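Local coordinates for uncharacterized protein (Nostoc punctiforme, PDB 2QDR), which is of unknown function but adopts the double-stranded beta-helix fold of the cupin clan and may act as a dioxygenase, at residues 222-227 with 279-284; 230-235 with 295-300; 249-254 with 268-273. All blocks are in the same frame, centred on the assembly; numbering follows the deposited sequence.

Contact 1: residues 222-227 with 279-284; sequences LAILPH and GLFFVR
The ring of Phe281 takes Leu222 O at its edge, near the ring plane, 3.5 Å from CD1, while Ile224 comes in obliquely, its CD1 3.4 Å from Phe281 CE1. Both belong to neighbouring antiparallel strands, 218-224 and 279-285, in the interior of a seven-stranded sheet of the double-stranded beta-helix. The short segments run 155° apart. Phe281 pairs with Leu222, and Ile224 with Gly279, so the ring meets the isoleucine diagonally across the strands. Phe281 CG lies beside the backbone N and anti to the carbonyl carbon (chi1 -55°); the ring then lies beside Gly279, where a side chain on that face would run into CZ. The ethyl arm of Ile224 is extended (chi2 -179°), carrying CD1 toward CE1. Further along, Val283 CG2 lies 4.2 Å from Leu222 CB.

Four backbone bonds hold the pairing: Leu222 N to Phe281 O and Phe281 N to Leu222 O, then Ile224 N to Gly279 O and Gly279 N to Ile224 O. Between them Ala223 faces Leu280 as a non-hydrogen-bonded pair, with side chains on the other face, where Trp194 touches both. His227 of another subunit packs on Leu280. Leu222 O has further company: Leu280 CA approaches to 3.5 Å as a CA-H...O contact, and Leu280 CD1 lies 3.7 Å from that same Leu222 O.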
ATOM      1  N   LEU A 222     -15.887  20.380  -0.880  1.00 61.43           N
ATOM      2  CA  LEU A 222     -15.071  19.946  -2.015  1.00 61.82           C
ATOM      3  C   LEU A 222     -14.032  21.015  -2.308  1.00 62.25           C
ATOM      4  O   LEU A 222     -14.383  22.177  -2.516  1.00 63.15           O
ATOM      5  CB  LEU A 222     -15.923  19.735  -3.268  1.00 61.82           C
ATOM      6  CG  LEU A 222     -15.225  19.246  -4.555  1.00 61.42           C
ATOM      7  CD1 LEU A 222     -14.685  17.851  -4.387  1.00 55.51           C
ATOM      8  CD2 LEU A 222     -16.185  19.290  -5.743  1.00 63.27           C
ATOM      9  N   ALA A 223     -12.764  20.619  -2.327  1.00 61.74           N
ATOM     10  CA  ALA A 223     -11.669  21.521  -2.622  1.00 61.29           C
ATOM     11  C   ALA A 223     -11.178  21.121  -3.990  1.00 61.55           C
ATOM     12  O   ALA A 223     -10.685  19.994  -4.151  1.00 61.22           O
ATOM     13  CB  ALA A 223     -10.558  21.403  -1.612  1.00 60.89           C
ATOM     14  N   ILE A 224     -11.351  22.004  -4.975  1.00 60.99           N
ATOM     15  CA  ILE A 224     -10.894  21.742  -6.333  1.00 61.44           C
ATOM     16  C   ILE A 224      -9.558  22.429  -6.462  1.00 61.67           C
ATOM     17  O   ILE A 224      -9.453  23.627  -6.194  1.00 61.62           O
ATOM     18  CB  ILE A 224     -11.848  22.256  -7.416  1.00 61.85           C
ATOM     19  CG1 ILE A 224     -13.226  21.588  -7.249  1.00 62.51           C
ATOM     20  CG2 ILE A 224     -11.235  22.009  -8.826  1.00 62.44           C
ATOM     21  CD1 ILE A 224     -14.261  21.993  -8.266  1.00 61.61           C
ATOM     22  N   LEU A 225      -8.541  21.674  -6.862  1.00 61.73           N
ATOM     23  CA  LEU A 225      -7.212  22.237  -7.025  1.00 62.13           C
ATOM     24  C   LEU A 225      -7.148  23.078  -8.286  1.00 61.73           C
ATOM     25  O   LEU A 225      -8.019  22.949  -9.148  1.00 62.36           O
ATOM     26  CB  LEU A 225      -6.164  21.122  -7.118  1.00 63.22           C
ATOM     27  CG  LEU A 225      -6.020  20.215  -5.892  1.00 66.59           C
ATOM     28  CD1 LEU A 225      -5.005  19.094  -6.124  1.00 70.65           C
ATOM     29  CD2 LEU A 225      -5.621  21.031  -4.709  1.00 69.19           C
ATOM     30  N   PRO A 226      -6.134  23.962  -8.401  1.00 61.37           N
ATOM     31  CA  PRO A 226      -5.984  24.750  -9.632  1.00 61.23           C
ATOM     32  C   PRO A 226      -5.770  23.871 -10.883  1.00 61.07           C
ATOM     33  O   PRO A 226      -5.610  22.666 -10.770  1.00 61.26           O
ATOM     34  CB  PRO A 226      -4.727  25.583  -9.359  1.00 61.47           C
ATOM     35  CG  PRO A 226      -4.614  25.647  -7.903  1.00 60.84           C
ATOM     36  CD  PRO A 226      -5.112  24.337  -7.403  1.00 60.73           C
ATOM     37  N   HIS A 227      -5.771  24.480 -12.060  1.00 61.02           N
ATOM     38  CA  HIS A 227      -5.607  23.771 -13.347  1.00 60.73           C
ATOM     39  C   HIS A 227      -6.505  22.523 -13.499  1.00 60.57           C
ATOM     40  O   HIS A 227      -6.065  21.500 -14.028  1.00 61.84           O
ATOM     41  CB  HIS A 227      -4.142  23.356 -13.614  1.00 59.40           C
ATOM     42  CG  HIS A 227      -3.154  24.467 -13.478  1.00 58.91           C
ATOM     43  ND1 HIS A 227      -1.870  24.263 -13.023  1.00 56.53           N
ATOM     44  CD2 HIS A 227      -3.284  25.801 -13.647  1.00 59.76           C
ATOM     45  CE1 HIS A 227      -1.227  25.416 -12.991  1.00 57.53           C
ATOM     46  NE2 HIS A 227      -2.064  26.366 -13.365  1.00 57.91           N
ATOM     47  N   GLY A 279     -11.023  26.148  -6.109  1.00 62.97           N
ATOM     48  CA  GLY A 279     -12.009  26.715  -5.189  1.00 62.45           C
ATOM     49  C   GLY A 279     -12.506  25.778  -4.105  1.00 62.24           C
ATOM     50  O   GLY A 279     -12.154  24.601  -4.089  1.00 61.79           O
ATOM     51  N   LEU A 280     -13.323  26.329  -3.206  1.00 61.91           N
ATOM     52  CA  LEU A 280     -13.926  25.599  -2.095  1.00 62.39           C
ATOM     53  C   LEU A 280     -15.431  25.653  -2.307  1.00 62.73           C
ATOM     54  O   LEU A 280     -15.974  26.728  -2.574  1.00 62.84           O
ATOM     55  CB  LEU A 280     -13.571  26.203  -0.743  1.00 62.91           C
ATOM     56  CG  LEU A 280     -14.110  25.524   0.523  1.00 61.40           C
ATOM     57  CD1 LEU A 280     -13.703  24.074   0.609  1.00 59.16           C
ATOM     58  CD2 LEU A 280     -13.642  26.291   1.766  1.00 61.80           C
ATOM     59  N   PHE A 281     -16.094  24.506  -2.152  1.00 62.91           N
ATOM     60  CA  PHE A 281     -17.522  24.383  -2.388  1.00 63.10           C
ATOM     61  C   PHE A 281     -18.271  23.539  -1.372  1.00 62.96           C
ATOM     62  O   PHE A 281     -17.829  22.453  -1.057  1.00 64.09           O
ATOM     63  CB  PHE A 281     -17.722  23.681  -3.731  1.00 63.32           C
ATOM     64  CG  PHE A 281     -17.032  24.348  -4.893  1.00 65.22           C
ATOM     65  CD1 PHE A 281     -15.733  23.990  -5.247  1.00 65.07           C
ATOM     66  CD2 PHE A 281     -17.682  25.318  -5.646  1.00 66.12           C
ATOM     67  CE1 PHE A 281     -15.099  24.604  -6.305  1.00 61.76           C
ATOM     68  CE2 PHE A 281     -17.049  25.924  -6.706  1.00 62.27           C
ATOM     69  CZ  PHE A 281     -15.757  25.564  -7.033  1.00 62.23           C
ATOM     70  N   PHE A 282     -19.404  24.034  -0.879  1.00 62.64           N
ATOM     71  CA  PHE A 282     -20.263  23.294   0.041  1.00 62.46           C
ATOM     72  C   PHE A 282     -21.162  22.491  -0.878  1.00 63.12           C
ATOM     73  O   PHE A 282     -21.811  23.080  -1.744  1.00 63.59           O
ATOM     74  CB  PHE A 282     -21.099  24.221   0.916  1.00 61.41           C
ATOM     75  CG  PHE A 282     -22.084  23.512   1.813  1.00 59.03           C
ATOM     76  CD1 PHE A 282     -21.722  23.110   3.088  1.00 59.68           C
ATOM     77  CD2 PHE A 282     -23.399  23.285   1.396  1.00 62.60           C
ATOM     78  CE1 PHE A 282     -22.644  22.473   3.932  1.00 59.52           C
ATOM     79  CE2 PHE A 282     -24.323  22.654   2.235  1.00 60.19           C
ATOM     80  CZ  PHE A 282     -23.941  22.242   3.501  1.00 58.90           C
ATOM     81  N   VAL A 283     -21.186  21.170  -0.722  1.00 62.39           N
ATOM     82  CA  VAL A 283     -21.986  20.303  -1.586  1.00 62.14           C
ATOM     83  C   VAL A 283     -22.852  19.373  -0.767  1.00 61.57           C
ATOM     84  O   VAL A 283     -22.445  18.943   0.312  1.00 62.02           O
ATOM     85  CB  VAL A 283     -21.085  19.444  -2.495  1.00 61.45           C
ATOM     86  CG1 VAL A 283     -21.923  18.640  -3.503  1.00 58.74           C
ATOM     87  CG2 VAL A 283     -20.089  20.322  -3.222  1.00 63.21           C
ATOM     88  N   ARG A 284     -24.023  19.040  -1.301  1.00 60.23           N
ATOM     89  CA  ARG A 284     -24.946  18.147  -0.636  1.00 61.09           C
ATOM     90  C   ARG A 284     -25.598  17.252  -1.718  1.00 60.91           C
ATOM     91  O   ARG A 284     -26.159  17.764  -2.678  1.00 61.21           O
ATOM     92  CB  ARG A 284     -25.904  19.006   0.187  1.00 61.48           C
ATOM     93  CG  ARG A 284     -26.689  18.253   1.187  1.00 65.48           C
ATOM     94  CD  ARG A 284     -27.160  19.114   2.353  1.00 68.24           C
ATOM     95  NE  ARG A 284     -28.198  20.093   2.042  1.00 66.51           N
ATOM     96  CZ  ARG A 284     -29.507  19.956   2.267  1.00 68.61           C
ATOM     97  NH1 ARG A 284     -30.026  18.862   2.814  1.00 73.09           N
ATOM     98  NH2 ARG A 284     -30.329  20.945   1.954  1.00 73.56           N
TER

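Contact 2: residues 230-235 with 295-300; sequences NKYQMI and VLSYAP
A short C-terminal strand, outermost within this chain, joins the sheet here: residues 296-298 pair antiparallel with strand 233-236, which has strand 268-275 as its other neighbour. Gln233 and Ile235 form hydrogen-bonded pairs with Tyr298 and Leu296, each through two backbone bonds. Met234 and Ser297 make the non-hydrogen-bonded pair between them.

Gln233 CG lies beside the backbone N, anti to the carbonyl carbon (chi1 -58°), and the chain beyond it is extended, running alongside Tyr298 with amide and ring planes 65° apart. Gln233 OE1 sits 4.0 Å from Tyr298 CD2, and NE2 is 3.8 Å from Pro300 CD. That proline carbon lies over the centre of one face of the Tyr298 ring, 3.5 Å above it. An alanine in place of Gln233 would remove the amide beside CD2 and the NE2 contact, probably opening a gap there and holding Pro300 less firmly. Ile235 CD1 crosses obliquely to Tyr298, 3.9 Å from its CB. The phenol OH is hydrogen-bonded to Gln128 N of another subunit, whose Trp127 meets the ring edge-to-face.

Met234 and Ser297 turn to the other face; SE of selenomethionine Met234 lies 4.0 Å from Val295 CG1. In the loop before the strand, Tyr232 CD2 lies 3.8 Å from Ser297 CB. This is the regular register of antiparallel beta pairing, here adding strand 296-298 to a sheet of the double-stranded beta-helix (cupin) fold.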
ATOM      1  N   ASN A 230     -12.342  18.533 -15.858  1.00 63.12           N
ATOM      2  CA  ASN A 230     -12.962  17.173 -15.835  1.00 63.63           C
ATOM      3  C   ASN A 230     -13.112  16.530 -17.232  1.00 62.92           C
ATOM      4  O   ASN A 230     -13.572  15.398 -17.325  1.00 62.71           O
ATOM      5  CB  ASN A 230     -14.292  17.131 -15.050  1.00 63.59           C
ATOM      6  CG  ASN A 230     -15.395  17.919 -15.703  1.00 65.80           C
ATOM      7  OD1 ASN A 230     -15.274  18.417 -16.829  1.00 69.53           O
ATOM      8  ND2 ASN A 230     -16.485  18.062 -14.989  1.00 63.12           N
ATOM      9  N   LYS A 231     -12.873  17.306 -18.291  1.00 63.22           N
ATOM     10  CA  LYS A 231     -12.848  16.844 -19.701  1.00 64.09           C
ATOM     11  C   LYS A 231     -14.164  16.556 -20.393  1.00 63.09           C
ATOM     12  O   LYS A 231     -14.297  16.911 -21.557  1.00 63.76           O
ATOM     13  CB  LYS A 231     -11.876  15.627 -19.839  1.00 64.74           C
ATOM     14  CG  LYS A 231     -10.441  16.015 -19.437  1.00 65.03           C
ATOM     15  CD  LYS A 231      -9.604  14.866 -18.895  1.00 67.17           C
ATOM     16  CE  LYS A 231      -8.333  15.421 -18.221  1.00 70.73           C
ATOM     17  NZ  LYS A 231      -7.564  14.384 -17.492  1.00 74.15           N
ATOM     18  N   TYR A 232     -15.135  15.954 -19.700  1.00 62.27           N
ATOM     19  CA  TYR A 232     -16.400  15.581 -20.318  1.00 60.90           C
ATOM     20  C   TYR A 232     -17.604  16.110 -19.552  1.00 60.84           C
ATOM     21  O   TYR A 232     -17.464  16.728 -18.505  1.00 60.61           O
ATOM     22  CB  TYR A 232     -16.467  14.054 -20.352  1.00 60.67           C
ATOM     23  CG  TYR A 232     -15.127  13.378 -20.570  1.00 61.18           C
ATOM     24  CD1 TYR A 232     -14.467  13.457 -21.792  1.00 60.83           C
ATOM     25  CD2 TYR A 232     -14.523  12.645 -19.544  1.00 62.06           C
ATOM     26  CE1 TYR A 232     -13.229  12.843 -21.980  1.00 60.63           C
ATOM     27  CE2 TYR A 232     -13.292  12.024 -19.728  1.00 60.24           C
ATOM     28  CZ  TYR A 232     -12.653  12.121 -20.944  1.00 60.55           C
ATOM     29  OH  TYR A 232     -11.433  11.496 -21.123  1.00 63.58           O
ATOM     30  N   GLN A 233     -18.794  15.873 -20.094  1.00 60.79           N
ATOM     31  CA  GLN A 233     -20.027  16.259 -19.429  1.00 61.59           C
ATOM     32  C   GLN A 233     -20.317  15.133 -18.449  1.00 61.92           C
ATOM     33  O   GLN A 233     -19.665  14.085 -18.510  1.00 61.81           O
ATOM     34  CB  GLN A 233     -21.195  16.431 -20.399  1.00 61.60           C
ATOM     35  CG  GLN A 233     -20.940  17.462 -21.488  1.00 61.75           C
ATOM     36  CD  GLN A 233     -22.137  17.681 -22.398  1.00 60.99           C
ATOM     37  OE1 GLN A 233     -23.283  17.763 -21.951  1.00 60.02           O
ATOM     38  NE2 GLN A 233     -21.864  17.830 -23.682  1.00 70.00           N
HETATM   39  N   MSE A 234     -21.279  15.343 -17.551  1.00 62.38           N
HETATM   40  CA  MSE A 234     -21.650  14.325 -16.560  1.00 64.05           C
HETATM   41  C   MSE A 234     -23.152  14.140 -16.369  1.00 61.73           C
HETATM   42  O   MSE A 234     -23.859  15.065 -15.979  1.00 60.08           O
HETATM   43  CB  MSE A 234     -21.070  14.662 -15.197  1.00 64.93           C
HETATM   44  CG  MSE A 234     -19.565  14.614 -15.108  1.00 69.30           C
HETATM   45 SE   MSE A 234     -19.106  15.192 -13.299  0.75 69.79          SE
HETATM   46  CE  MSE A 234     -17.333  15.381 -13.468  1.00 76.48           C
ATOM     47  N   ILE A 235     -23.615  12.925 -16.625  1.00 60.94           N
ATOM     48  CA  ILE A 235     -25.004  12.574 -16.429  1.00 61.78           C
ATOM     49  C   ILE A 235     -25.040  12.198 -14.940  1.00 61.68           C
ATOM     50  O   ILE A 235     -24.333  11.282 -14.499  1.00 61.11           O
ATOM     51  CB  ILE A 235     -25.457  11.455 -17.366  1.00 61.12           C
ATOM     52  CG1 ILE A 235     -25.266  11.895 -18.825  1.00 58.97           C
ATOM     53  CG2 ILE A 235     -26.917  11.084 -17.057  1.00 63.75           C
ATOM     54  CD1 ILE A 235     -25.424  10.805 -19.843  1.00 59.96           C
ATOM     55  N   VAL A 295     -22.040   8.116 -11.715  1.00 65.04           N
ATOM     56  CA  VAL A 295     -21.606   9.395 -12.298  1.00 64.44           C
ATOM     57  C   VAL A 295     -21.087   8.945 -13.644  1.00 63.98           C
ATOM     58  O   VAL A 295     -20.050   8.287 -13.723  1.00 65.80           O
ATOM     59  CB  VAL A 295     -20.544  10.130 -11.476  1.00 66.16           C
ATOM     60  CG1 VAL A 295     -20.206  11.497 -12.101  1.00 67.94           C
ATOM     61  CG2 VAL A 295     -21.034  10.332 -10.049  1.00 67.11           C
ATOM     62  N   LEU A 296     -21.819   9.296 -14.699  1.00 62.67           N
ATOM     63  CA  LEU A 296     -21.516   8.859 -16.055  1.00 61.04           C
ATOM     64  C   LEU A 296     -20.904   9.952 -16.913  1.00 60.66           C
ATOM     65  O   LEU A 296     -21.577  10.935 -17.223  1.00 60.59           O
ATOM     66  CB  LEU A 296     -22.827   8.398 -16.714  1.00 61.04           C
ATOM     67  CG  LEU A 296     -23.765   7.516 -15.883  1.00 59.31           C
ATOM     68  CD1 LEU A 296     -25.047   7.202 -16.656  1.00 60.22           C
ATOM     69  CD2 LEU A 296     -23.060   6.260 -15.466  1.00 59.81           C
ATOM     70  N   SER A 297     -19.634   9.799 -17.285  1.00 60.64           N
ATOM     71  CA  SER A 297     -18.982  10.778 -18.158  1.00 60.78           C
ATOM     72  C   SER A 297     -19.595  10.667 -19.556  1.00 60.64           C
ATOM     73  O   SER A 297     -19.776   9.565 -20.069  1.00 60.49           O
ATOM     74  CB  SER A 297     -17.470  10.608 -18.194  1.00 60.17           C
ATOM     75  OG  SER A 297     -16.923  10.971 -16.937  1.00 63.78           O
ATOM     76  N   TYR A 298     -19.913  11.822 -20.139  1.00 60.82           N
ATOM     77  CA  TYR A 298     -20.566  11.937 -21.444  1.00 61.02           C
ATOM     78  C   TYR A 298     -19.845  12.951 -22.346  1.00 61.08           C
ATOM     79  O   TYR A 298     -19.479  14.030 -21.886  1.00 60.17           O
ATOM     80  CB  TYR A 298     -22.034  12.308 -21.176  1.00 60.34           C
ATOM     81  CG  TYR A 298     -22.899  12.609 -22.373  1.00 60.42           C
ATOM     82  CD1 TYR A 298     -23.099  11.660 -23.366  1.00 58.17           C
ATOM     83  CD2 TYR A 298     -23.637  13.803 -22.445  1.00 61.56           C
ATOM     84  CE1 TYR A 298     -23.943  11.926 -24.454  1.00 62.41           C
ATOM     85  CE2 TYR A 298     -24.492  14.070 -23.523  1.00 57.04           C
ATOM     86  CZ  TYR A 298     -24.641  13.126 -24.521  1.00 58.54           C
ATOM     87  OH  TYR A 298     -25.453  13.390 -25.601  1.00 57.41           O
ATOM     88  N   ALA A 299     -19.627  12.588 -23.614  1.00 61.62           N
ATOM     89  CA  ALA A 299     -18.936  13.467 -24.579  1.00 61.38           C
ATOM     90  C   ALA A 299     -19.430  13.190 -26.011  1.00 62.14           C
ATOM     91  O   ALA A 299     -18.768  12.503 -26.782  1.00 61.75           O
ATOM     92  CB  ALA A 299     -17.440  13.299 -24.470  1.00 60.42           C
ATOM     93  N   PRO A 300     -20.611  13.728 -26.369  1.00 65.14           N
ATOM     94  CA  PRO A 300     -21.167  13.496 -27.707  1.00 65.97           C
ATOM     95  C   PRO A 300     -20.423  14.206 -28.852  1.00 67.50           C
ATOM     96  O   PRO A 300     -19.870  15.290 -28.649  1.00 67.72           O
ATOM     97  CB  PRO A 300     -22.585  14.062 -27.586  1.00 66.01           C
ATOM     98  CG  PRO A 300     -22.500  15.076 -26.521  1.00 65.04           C
ATOM     99  CD  PRO A 300     -21.505  14.576 -25.547  1.00 65.06           C
TER

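Contact 3: residues 249-254 with 268-273; sequences CDVGDY and STLPRH
Val251 and His273 lie side by side and point the same way, the methyl CG2 of the valine covering one face of the imidazole. This CH-pi contact puts CG2 4.0 Å from the ring centroid and 18° off the ring normal, displaced toward the rim. Cys249 approaches instead at the edge: SG, anti to its backbone N (chi1 -177°), lies 3.7 Å from His273 CD2. Val251 CG2 also touches Pro271 CD at 3.7 Å, and Leu270 CD1 stands farther from the same methyl, at 4.4 Å from Val251 CG2.

These residues belong to strands 248-251 and 268-275, antiparallel neighbours in a sheet of the double-stranded beta-helix, where Val251 and His273 form a non-hydrogen-bonded pair. Strand 248-251 ends in a type II' turn from Val251 to Tyr254, the tip of a hairpin with strand 254-257. Gly252 takes the first inner position of the turn with positive phi (79°). Its CA packs 3.6 Å from Pro271 CB, and its N donates to Arg272 O at 3.1 Å. Arg272 O also receives Val251 CA as a CA-H...O contact.

The charged ends turn to other partners: Asp250 to Arg255, Arg272 to Asp229. His273 NE2 is modelled as linked to O1 of an unidentified ligand, probably from the crystallisation liquor, and that link is doubtful.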
ATOM      1  N   CYS A 249     -15.362  28.171 -10.648  1.00 63.44           N
ATOM      2  CA  CYS A 249     -15.426  26.998 -11.508  1.00 62.95           C
ATOM      3  C   CYS A 249     -16.359  27.258 -12.679  1.00 62.27           C
ATOM      4  O   CYS A 249     -17.548  27.516 -12.493  1.00 62.72           O
ATOM      5  CB  CYS A 249     -15.864  25.746 -10.772  1.00 63.08           C
ATOM      6  SG  CYS A 249     -15.834  24.325 -11.884  1.00 66.52           S
ATOM      7  N   ASP A 250     -15.786  27.244 -13.880  1.00 62.86           N
ATOM      8  CA  ASP A 250     -16.544  27.434 -15.102  1.00 62.49           C
ATOM      9  C   ASP A 250     -17.203  26.107 -15.361  1.00 62.39           C
ATOM     10  O   ASP A 250     -16.538  25.089 -15.285  1.00 60.84           O
ATOM     11  CB  ASP A 250     -15.669  27.814 -16.305  1.00 61.48           C
ATOM     12  CG  ASP A 250     -14.971  29.149 -16.137  1.00 60.55           C
ATOM     13  OD1 ASP A 250     -15.423  29.976 -15.335  1.00 62.93           O
ATOM     14  OD2 ASP A 250     -13.977  29.394 -16.836  1.00 56.73           O
ATOM     15  N   VAL A 251     -18.510  26.117 -15.580  1.00 63.66           N
ATOM     16  CA  VAL A 251     -19.258  24.909 -15.902  1.00 64.06           C
ATOM     17  C   VAL A 251     -20.040  25.327 -17.158  1.00 63.79           C
ATOM     18  O   VAL A 251     -21.054  26.020 -17.087  1.00 64.31           O
ATOM     19  CB  VAL A 251     -20.072  24.343 -14.702  1.00 64.54           C
ATOM     20  CG1 VAL A 251     -20.876  25.424 -13.970  1.00 70.41           C
ATOM     21  CG2 VAL A 251     -20.954  23.193 -15.167  1.00 65.48           C
ATOM     22  N   GLY A 252     -19.495  24.951 -18.315  1.00 63.59           N
ATOM     23  CA  GLY A 252     -20.066  25.309 -19.596  1.00 63.34           C
ATOM     24  C   GLY A 252     -19.622  26.739 -19.787  1.00 63.20           C
ATOM     25  O   GLY A 252     -18.468  27.057 -19.536  1.00 63.55           O
ATOM     26  N   ASP A 253     -20.546  27.601 -20.188  1.00 64.62           N
ATOM     27  CA  ASP A 253     -20.238  29.032 -20.380  1.00 66.44           C
ATOM     28  C   ASP A 253     -20.661  29.895 -19.150  1.00 65.49           C
ATOM     29  O   ASP A 253     -20.618  31.118 -19.229  1.00 66.77           O
ATOM     30  CB  ASP A 253     -20.790  29.565 -21.730  1.00 67.48           C
ATOM     31  CG  ASP A 253     -22.281  29.330 -21.909  1.00 75.59           C
ATOM     32  OD1 ASP A 253     -22.870  28.532 -21.134  1.00 83.79           O
ATOM     33  OD2 ASP A 253     -22.858  29.922 -22.851  1.00 84.88           O
ATOM     34  N   TYR A 254     -21.025  29.255 -18.029  1.00 63.61           N
ATOM     35  CA  TYR A 254     -21.395  29.939 -16.793  1.00 62.26           C
ATOM     36  C   TYR A 254     -20.213  29.829 -15.856  1.00 62.61           C
ATOM     37  O   TYR A 254     -19.605  28.764 -15.770  1.00 62.81           O
ATOM     38  CB  TYR A 254     -22.613  29.294 -16.124  1.00 61.04           C
ATOM     39  CG  TYR A 254     -23.139  30.054 -14.913  1.00 59.54           C
ATOM     40  CD1 TYR A 254     -22.637  29.827 -13.627  1.00 59.97           C
ATOM     41  CD2 TYR A 254     -24.156  30.995 -15.056  1.00 58.28           C
ATOM     42  CE1 TYR A 254     -23.141  30.534 -12.519  1.00 58.83           C
ATOM     43  CE2 TYR A 254     -24.651  31.709 -13.966  1.00 56.84           C
ATOM     44  CZ  TYR A 254     -24.149  31.476 -12.708  1.00 58.70           C
ATOM     45  OH  TYR A 254     -24.661  32.193 -11.655  1.00 57.04           O
ATOM     46  N   SER A 268     -29.684  15.177 -14.534  1.00 59.50           N
ATOM     47  CA  SER A 268     -29.261  16.410 -15.181  1.00 59.58           C
ATOM     48  C   SER A 268     -27.966  16.085 -15.903  1.00 58.62           C
ATOM     49  O   SER A 268     -27.250  15.179 -15.502  1.00 57.81           O
ATOM     50  CB  SER A 268     -29.004  17.517 -14.169  1.00 59.46           C
ATOM     51  OG  SER A 268     -30.154  17.811 -13.416  1.00 60.33           O
ATOM     52  N   THR A 269     -27.672  16.822 -16.961  1.00 59.24           N
ATOM     53  CA  THR A 269     -26.461  16.608 -17.749  1.00 60.34           C
ATOM     54  C   THR A 269     -25.564  17.825 -17.555  1.00 61.32           C
ATOM     55  O   THR A 269     -25.713  18.836 -18.249  1.00 62.93           O
ATOM     56  CB  THR A 269     -26.810  16.362 -19.220  1.00 60.83           C
ATOM     57  OG1 THR A 269     -27.706  15.249 -19.301  1.00 58.58           O
ATOM     58  CG2 THR A 269     -25.544  16.074 -20.043  1.00 62.02           C
ATOM     59  N   LEU A 270     -24.641  17.724 -16.602  1.00 60.88           N
ATOM     60  CA  LEU A 270     -23.749  18.840 -16.281  1.00 61.27           C
ATOM     61  C   LEU A 270     -22.634  19.048 -17.300  1.00 61.75           C
ATOM     62  O   LEU A 270     -21.936  18.092 -17.639  1.00 62.11           O
ATOM     63  CB  LEU A 270     -23.137  18.692 -14.874  1.00 61.13           C
ATOM     64  CG  LEU A 270     -24.059  19.099 -13.709  1.00 64.11           C
ATOM     65  CD1 LEU A 270     -24.210  20.633 -13.604  1.00 65.39           C
ATOM     66  CD2 LEU A 270     -25.451  18.433 -13.767  1.00 63.44           C
ATOM     67  N   PRO A 271     -22.458  20.299 -17.788  1.00 62.51           N
ATOM     68  CA  PRO A 271     -21.374  20.562 -18.738  1.00 62.09           C
ATOM     69  C   PRO A 271     -19.979  20.372 -18.159  1.00 61.91           C
ATOM     70  O   PRO A 271     -19.820  20.095 -16.976  1.00 62.45           O
ATOM     71  CB  PRO A 271     -21.560  22.050 -19.087  1.00 62.90           C
ATOM     72  CG  PRO A 271     -22.957  22.385 -18.706  1.00 61.89           C
ATOM     73  CD  PRO A 271     -23.265  21.519 -17.547  1.00 62.91           C
ATOM     74  N   ARG A 272     -18.980  20.543 -19.010  1.00 61.79           N
ATOM     75  CA  ARG A 272     -17.589  20.398 -18.632  1.00 61.80           C
ATOM     76  C   ARG A 272     -17.226  21.435 -17.577  1.00 62.02           C
ATOM     77  O   ARG A 272     -17.678  22.568 -17.664  1.00 62.01           O
ATOM     78  CB  ARG A 272     -16.738  20.590 -19.873  1.00 61.23           C
ATOM     79  CG  ARG A 272     -15.258  20.338 -19.753  1.00 63.00           C
ATOM     80  CD  ARG A 272     -14.610  20.586 -21.120  1.00 63.29           C
ATOM     81  NE  ARG A 272     -13.265  20.041 -21.207  1.00 66.50           N
ATOM     82  CZ  ARG A 272     -12.471  20.065 -22.284  1.00 67.11           C
ATOM     83  NH1 ARG A 272     -12.846  20.638 -23.424  1.00 67.70           N
ATOM     84  NH2 ARG A 272     -11.271  19.510 -22.218  1.00 70.92           N
ATOM     85  N   HIS A 273     -16.437  21.027 -16.585  1.00 62.40           N
ATOM     86  CA  HIS A 273     -15.978  21.878 -15.492  1.00 62.80           C
ATOM     87  C   HIS A 273     -14.528  22.254 -15.691  1.00 61.64           C
ATOM     88  O   HIS A 273     -13.687  21.367 -15.861  1.00 61.45           O
ATOM     89  CB  HIS A 273     -16.061  21.168 -14.155  1.00 64.39           C
ATOM     90  CG  HIS A 273     -17.450  20.963 -13.640  1.00 68.28           C
ATOM     91  ND1 HIS A 273     -18.379  20.152 -14.259  1.00 71.06           N
ATOM     92  CD2 HIS A 273     -18.030  21.391 -12.493  1.00 71.95           C
ATOM     93  CE1 HIS A 273     -19.492  20.134 -13.545  1.00 72.96           C
ATOM     94  NE2 HIS A 273     -19.303  20.870 -12.463  1.00 79.69           N
TER

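From the N-terminal side, strand 218-224 comes first, and contact 1 closes the loop that runs from it to strand 279-285. Residues 230-235 follow inside that loop but pair beyond its end, with 295-300, so contacts 1 and 2 cross. Contact 3, joining 249-254 to 268-273, nests within both. Contact 1 belongs to the seven-stranded sheet; contacts 2 and 3 share the other sheet of this half, where strands 233-236 and 268-275 are neighbours and Met234 N probably bonds Leu270 O at 2.8 Å. Packing joins the two sheets: Phe281 CZ of contact 1 meets Cys249 CB of contact 3 at 3.7 Å.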